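Local coordinates for protein 3-keto-5-aminohexanoate cleavage enzyme (Burkholderia xenovorans LB400, PDB 3E49) that probably cleaves beta-keto acids such as 3-keto-5-aminohexanoate, using a zinc ion bound in a TIM barrel, at residues S5-I10 with P294-T299. Sequence-based numbering, arbitrary orientation.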
loop_
_atom_site.group_PDB
_atom_site.type_symbol
_atom_site.label_atom_id
_atom_site.label_comp_id
_atom_site.label_asym_id
_atom_site.label_seq_id
_atom_site.Cartn_x
_atom_site.Cartn_y
_atom_site.Cartn_z
ATOM N N SER A 5 11.836 -8.619 21.718
ATOM C CA SER A 5 10.811 -8.424 22.792
ATOM C C SER A 5 9.402 -8.093 22.264
ATOM O O SER A 5 9.232 -7.269 21.375
ATOM C CB SER A 5 11.248 -7.317 23.758
ATOM O OG SER A 5 10.271 -7.151 24.780
ATOM N N ARG A 6 8.399 -8.742 22.842
ATOM C CA ARG A 6 7.013 -8.461 22.506
ATOM C C ARG A 6 6.447 -7.398 23.469
ATOM O O ARG A 6 5.244 -7.156 23.464
ATOM C CB ARG A 6 6.166 -9.738 22.574
ATOM C CG ARG A 6 6.462 -10.771 21.464
ATOM N N LYS A 7 7.306 -6.774 24.287
ATOM C CA LYS A 7 6.845 -5.771 25.247
ATOM C C LYS A 7 6.649 -4.424 24.572
ATOM O O LYS A 7 7.417 -4.031 23.688
ATOM C CB LYS A 7 7.861 -5.615 26.360
ATOM C CG LYS A 7 8.239 -6.884 27.043
ATOM C CD LYS A 7 7.484 -7.129 28.320
ATOM C CE LYS A 7 8.137 -8.309 29.044
ATOM N NZ LYS A 7 8.060 -8.205 30.522
ATOM N N VAL A 8 5.622 -3.709 25.005
ATOM C CA VAL A 8 5.315 -2.399 24.455
ATOM C C VAL A 8 5.873 -1.249 25.267
ATOM O O VAL A 8 5.528 -1.080 26.445
ATOM C CB VAL A 8 3.788 -2.217 24.350
ATOM C CG1 VAL A 8 3.433 -0.955 23.623
ATOM C CG2 VAL A 8 3.197 -3.438 23.632
ATOM N N ILE A 9 6.699 -0.439 24.622
ATOM C CA ILE A 9 7.209 0.755 25.235
ATOM C C ILE A 9 6.175 1.845 25.118
ATOM O O ILE A 9 5.843 2.251 24.000
ATOM C CB ILE A 9 8.468 1.289 24.548
ATOM C CG1 ILE A 9 9.594 0.243 24.568
ATOM C CG2 ILE A 9 8.905 2.624 25.200
ATOM C CD1 ILE A 9 10.690 0.532 23.575
ATOM N N ILE A 10 5.726 2.365 26.258
ATOM C CA ILE A 10 4.816 3.516 26.262
ATOM C C ILE A 10 5.642 4.772 26.553
ATOM O O ILE A 10 6.317 4.855 27.594
ATOM C CB ILE A 10 3.751 3.399 27.342
ATOM C CG1 ILE A 10 2.909 2.116 27.132
ATOM C CG2 ILE A 10 2.952 4.683 27.448
ATOM C CD1 ILE A 10 1.876 1.858 28.199
ATOM N N PRO A 294 10.928 0.446 32.438
ATOM C CA PRO A 294 12.079 1.262 32.025
ATOM C C PRO A 294 13.363 0.430 31.744
ATOM O O PRO A 294 14.056 0.687 30.766
ATOM C CB PRO A 294 12.277 2.214 33.218
ATOM C CG PRO A 294 10.896 2.324 33.801
ATOM C CD PRO A 294 10.308 0.947 33.679
ATOM N N ALA A 295 13.684 -0.537 32.600
ATOM C CA ALA A 295 14.870 -1.382 32.372
ATOM C C ALA A 295 14.780 -2.045 30.992
ATOM O O ALA A 295 15.755 -2.088 30.239
ATOM C CB ALA A 295 14.978 -2.427 33.438
ATOM N N GLU A 296 13.587 -2.559 30.668
ATOM C CA GLU A 296 13.355 -3.214 29.365
ATOM C C GLU A 296 13.490 -2.249 28.201
ATOM O O GLU A 296 14.013 -2.608 27.141
ATOM C CB GLU A 296 11.993 -3.913 29.354
ATOM C CG GLU A 296 11.980 -5.181 30.193
ATOM C CD GLU A 296 10.591 -5.711 30.500
ATOM O OE1 GLU A 296 9.589 -4.943 30.571
ATOM O OE2 GLU A 296 10.473 -6.933 30.695
ATOM N N ALA A 297 12.958 -1.034 28.351
ATOM C CA ALA A 297 13.047 -0.023 27.278
ATOM C C ALA A 297 14.513 0.358 27.052
ATOM O O ALA A 297 14.973 0.497 25.926
ATOM C CB ALA A 297 12.188 1.208 27.608
ATOM N N ARG A 298 15.278 0.477 28.127
ATOM C CA ARG A 298 16.694 0.790 27.998
ATOM C C ARG A 298 17.455 -0.246 27.185
ATOM O O ARG A 298 18.341 0.116 26.397
ATOM C CB ARG A 298 17.336 0.951 29.384
ATOM C CG ARG A 298 16.974 2.258 30.034
ATOM C CD ARG A 298 17.671 2.443 31.375
ATOM N NE ARG A 298 17.401 3.793 31.877
ATOM C CZ ARG A 298 16.452 4.098 32.756
ATOM N NH1 ARG A 298 15.700 3.145 33.315
ATOM N NH2 ARG A 298 16.269 5.370 33.095
ATOM N N THR A 299 17.118 -1.525 27.385
ATOM C CA THR A 299 17.746 -2.627 26.649
ATOM C C THR A 299 17.307 -2.550 25.198
ATOM O O THR A 299 18.130 -2.543 24.285
ATOM C CB THR A 299 17.360 -3.993 27.229
ATOM O OG1 THR A 299 17.763 -4.065 28.608
ATOM C CG2 THR A 299 18.045 -5.105 26.466
HETATM O O HOH W 1 7.246 -5.893 31.400
#
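Lys-7 and Glu-296 form a salt bridge between segment 5-10 and helix 294-301, the last helix of the chain. NZ of Lys-7 lies 2.7 Å from OE2 of Glu-296. It meets that oxygen on its syn side, 16° out of the carboxylate plane. Water 1 links the pair a second time: it accepts from Lys-7 NZ (2.6 Å) and donates to Glu-296 OE1 (2.7 Å). Both carboxylate oxygens are thus tied to the same ammonium group, one directly and one through water. Bends at chi2 (-97°) and chi4 turn the end of the Lys-7 chain to the carboxylate, with CE 3.2 Å from Glu-296 OE2. Deeper in, Ile-9 CG1 packs on Ala-297 CB at 4.1 Å, a buried apolar touch next to the polar one.

Several bonds position these groups. Ser-5 OG accepts from Lys-7 N (3.0 Å), an ST turn just ahead of the lysine. Ser-293 N donates to Glu-296 OE1, which probably limits rotation of the carboxylate. Asn-253 OD1 accepts from Ile-9 N.

The side chain of Ile-9 is about 10 Å from that of the zinc ligand His-50. Strand 10-13, the first of the TIM barrel, closes it by pairing with the last, 253-256. Helix 294-301 packs against the lead-in to this strand, while Val-8 and Ile-10 touch helix 273-286.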